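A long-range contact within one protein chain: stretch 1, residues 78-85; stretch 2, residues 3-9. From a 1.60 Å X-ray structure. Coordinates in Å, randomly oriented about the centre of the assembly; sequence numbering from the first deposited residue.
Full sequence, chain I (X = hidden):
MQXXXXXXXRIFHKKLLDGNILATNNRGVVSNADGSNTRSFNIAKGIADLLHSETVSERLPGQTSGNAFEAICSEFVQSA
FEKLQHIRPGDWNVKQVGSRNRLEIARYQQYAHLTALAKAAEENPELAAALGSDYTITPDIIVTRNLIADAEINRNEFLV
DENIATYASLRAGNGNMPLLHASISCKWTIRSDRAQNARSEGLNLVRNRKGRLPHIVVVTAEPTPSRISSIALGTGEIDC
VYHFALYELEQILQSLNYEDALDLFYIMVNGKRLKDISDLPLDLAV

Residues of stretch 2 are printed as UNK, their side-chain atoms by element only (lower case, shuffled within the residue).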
# COMPACT_ATOMS: atom_id res chain seq x y z
N GLN I 78 -16.51 19.37 -18.14
CA GLN I 78 -16.17 20.78 -18.27
C GLN I 78 -17.41 21.67 -18.18
O GLN I 78 -17.46 22.63 -17.40
CB GLN I 78 -15.48 21.01 -19.61
CG GLN I 78 -14.93 22.42 -19.81
CD GLN I 78 -14.32 22.60 -21.19
OE1 GLN I 78 -14.98 22.37 -22.21
NE2 GLN I 78 -13.05 23.00 -21.24
N SER I 79 -18.44 21.33 -18.95
CA SER I 79 -19.65 22.13 -18.97
C SER I 79 -20.43 22.14 -17.66
O SER I 79 -20.90 23.20 -17.21
CB SER I 79 -20.55 21.64 -20.12
OG SER I 79 -21.57 22.59 -20.38
N ALA I 80 -20.60 20.99 -17.02
CA ALA I 80 -21.36 20.94 -15.78
C ALA I 80 -20.59 21.54 -14.58
O ALA I 80 -21.16 22.27 -13.77
CB ALA I 80 -21.79 19.49 -15.47
N PHE I 81 -19.29 21.25 -14.50
CA PHE I 81 -18.50 21.75 -13.38
C PHE I 81 -18.39 23.27 -13.39
O PHE I 81 -18.31 23.91 -12.33
CB PHE I 81 -17.09 21.10 -13.40
CG PHE I 81 -16.30 21.35 -12.15
CD1 PHE I 81 -16.78 20.95 -10.90
CD2 PHE I 81 -15.05 21.98 -12.22
CE1 PHE I 81 -16.03 21.17 -9.74
CE2 PHE I 81 -14.30 22.19 -11.07
CZ PHE I 81 -14.79 21.79 -9.83
N GLU I 82 -18.39 23.82 -14.60
CA GLU I 82 -18.32 25.27 -14.77
C GLU I 82 -19.47 25.97 -14.04
O GLU I 82 -19.32 27.12 -13.61
CB GLU I 82 -18.35 25.62 -16.26
CG GLU I 82 -18.20 27.11 -16.53
CD GLU I 82 -18.10 27.44 -18.02
OE1 GLU I 82 -18.43 26.56 -18.86
OE2 GLU I 82 -17.72 28.58 -18.36
N LYS I 83 -20.60 25.28 -13.88
CA LYS I 83 -21.77 25.87 -13.21
C LYS I 83 -21.71 25.81 -11.69
O LYS I 83 -22.61 26.29 -10.99
CB LYS I 83 -23.05 25.20 -13.73
CG LYS I 83 -23.19 25.34 -15.24
CD LYS I 83 -24.47 24.73 -15.79
CE LYS I 83 -24.58 25.00 -17.30
NZ LYS I 83 -24.61 26.48 -17.60
N LEU I 84 -20.64 25.23 -11.15
CA LEU I 84 -20.52 25.10 -9.71
C LEU I 84 -19.48 26.05 -9.08
O LEU I 84 -19.02 25.84 -7.96
CB LEU I 84 -20.18 23.63 -9.37
CG LEU I 84 -21.27 22.61 -9.77
CD1 LEU I 84 -20.78 21.20 -9.51
CD2 LEU I 84 -22.56 22.89 -8.98
N GLN I 85 -19.14 27.11 -9.79
CA GLN I 85 -18.15 28.07 -9.29
C GLN I 85 -18.49 28.66 -7.91
O GLN I 85 -17.59 29.05 -7.16
CB GLN I 85 -17.93 29.18 -10.31
CG GLN I 85 -16.98 30.27 -9.84
CD GLN I 85 -15.51 29.96 -10.15
OE1 GLN I 85 -14.61 30.65 -9.67
NE2 GLN I 85 -15.28 28.93 -10.97
N UNK I 3 -33.95 20.59 -14.96
CA UNK I 3 -32.79 21.32 -14.43
C UNK I 3 -31.61 21.24 -15.39
O UNK I 3 -31.57 20.36 -16.25
c UNK I 3 -32.54 20.65 -13.08
c UNK I 3 -34.34 19.48 -14.07
c UNK I 3 -33.08 19.29 -13.26
N UNK I 4 -30.64 22.14 -15.26
CA UNK I 4 -29.52 22.13 -16.18
C UNK I 4 -28.65 20.88 -16.18
O UNK I 4 -28.12 20.53 -17.23
c UNK I 4 -28.27 25.81 -16.24
c UNK I 4 -30.00 24.66 -17.65
c UNK I 4 -29.32 24.70 -16.28
c UNK I 4 -28.63 23.36 -15.99
N UNK I 5 -28.49 20.22 -15.04
CA UNK I 5 -27.67 19.02 -15.04
C UNK I 5 -28.39 17.89 -15.79
O UNK I 5 -27.73 17.02 -16.36
c UNK I 5 -24.43 21.10 -13.26
c UNK I 5 -24.57 19.83 -11.23
c UNK I 5 -26.13 19.38 -13.03
c UNK I 5 -25.51 20.38 -13.77
c UNK I 5 -23.96 20.82 -11.99
c UNK I 5 -27.31 18.60 -13.61
c UNK I 5 -25.66 19.11 -11.76
N UNK I 6 -29.72 17.94 -15.82
CA UNK I 6 -30.47 16.93 -16.57
C UNK I 6 -30.28 17.23 -18.05
O UNK I 6 -30.05 16.32 -18.87
c UNK I 6 -32.77 15.91 -16.99
c UNK I 6 -31.98 16.96 -16.19
o UNK I 6 -32.11 16.68 -14.79
N UNK I 7 -30.32 18.52 -18.41
CA UNK I 7 -30.11 18.92 -19.79
C UNK I 7 -28.70 18.53 -20.25
O UNK I 7 -28.51 18.04 -21.36
n UNK I 7 -32.75 22.95 -18.98
c UNK I 7 -31.75 20.85 -19.62
o UNK I 7 -31.58 22.86 -20.90
c UNK I 7 -30.32 20.43 -19.93
c UNK I 7 -32.01 22.31 -19.88
N UNK I 8 -27.71 18.75 -19.39
CA UNK I 8 -26.33 18.40 -19.74
C UNK I 8 -26.17 16.89 -19.92
O UNK I 8 -25.43 16.44 -20.78
c UNK I 8 -25.37 18.86 -18.65
c UNK I 8 -25.15 20.36 -18.60
o UNK I 8 -23.59 20.16 -20.40
o UNK I 8 -24.72 22.04 -20.23
c UNK I 8 -24.44 20.89 -19.84
N UNK I 9 -26.85 16.11 -19.08
CA UNK I 9 -26.78 14.65 -19.17
C UNK I 9 -27.37 14.19 -20.50
O UNK I 9 -26.84 13.28 -21.14
n UNK I 9 -28.55 8.35 -16.53
c UNK I 9 -28.25 12.00 -16.72
c UNK I 9 -27.40 12.50 -17.87
c UNK I 9 -27.55 14.02 -18.00
n UNK I 9 -28.06 10.59 -16.40
c UNK I 9 -28.79 9.60 -16.90
n UNK I 9 -29.78 9.85 -17.76

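Position 3 carries three side-chain carbons, and they close a ring onto the backbone N. They are out of reach of stretch 1. The ring closure makes it Pro-3. It sits at the N-cap position, right before a helix, and O of Pro-3 accepts a backbone hydrogen bond from N of position 7 at 3.1 Å.

Position 4 has four side-chain carbons, forked at the second. There is no heteroatom. Its CA-to-CB bond points toward stretch 1. One end carbon of position 4 lies 3.9 Å from CE of Lys-83, so it packs against the aliphatic part of the lysine chain. A fork one carbon beyond CB identifies Leu-4, and the end carbon is CD1. Its chi1 is m and chi2 is t.

Position 5 shows one carbon followed by a ring of six carbons. Its CA-to-CB bond points sideways, but the ring end comes nearer to stretch 1. One ring carbon of position 5 is 3.5 Å from O of Ala-80 and 3.8 Å from CB of Ala-80. CB of Lys-83 is 4.4 Å from that same ring carbon of position 5. Another ring carbon of position 5 is 3.9 Å from CD2 of Leu-84. With no oxygen on the ring, it is Phe-5; the two carbons are CE2 and CZ. Leu-84 CD2, Ala-80 O and Lys-83 CB lie oblique to the ring. The residue is buried, and more of its surface is covered by the other stretch than that of any other residue here.

Position 6 has one carbon carrying one oxygen and one carbon. It is out of reach of stretch 1. This branched, hydroxyl-bearing side chain is that of Thr-6.

Position 7 has three carbons in a row, the third carrying one oxygen and one nitrogen. It is out of reach of stretch 1. The terminal amide marks Gln-7.

Position 8 also has three carbons, but the third carries two oxygens. Its CA-to-CB bond points toward stretch 1. Both oxygens of position 8 lie 3.2 Å from OG of Ser-79; the geometry leaves open whether either pair is a hydrogen bond. The carboxylate identifies Glu-8, with chi1 and chi2 both m. OE2 of Glu-8 is also 4.2 Å from CE of Lys-83.

Position 9 has three carbons, a nitrogen, and then a carbon carrying two more nitrogens. It is out of reach of stretch 1. The guanidinium group makes it Arg-9, and its side-chain nitrogens are hydrogen-bonded elsewhere in the structure.

The contact is small, burying 327 Å² over both sides. The nearest CA atoms across the stretches are those of Ala-80 and Phe-5, 6.6 Å apart. Leu-4, Phe-5 and Glu-8 carry the stretch 2 side. The spacing from 4 to 8 is about one helical turn, so Leu-4 and Glu-8 both point toward the other stretch. The ring of Phe-5 supplies the apolar packing with Ala-80 and Leu-84. Lys-83 uses its chain carbons to reach Leu-4, Phe-5 and Glu-8. The carboxylate of Glu-8 and the hydroxyl of Ser-79 add a polar part.

Stretch 2, residues 3-9: PLFTQER
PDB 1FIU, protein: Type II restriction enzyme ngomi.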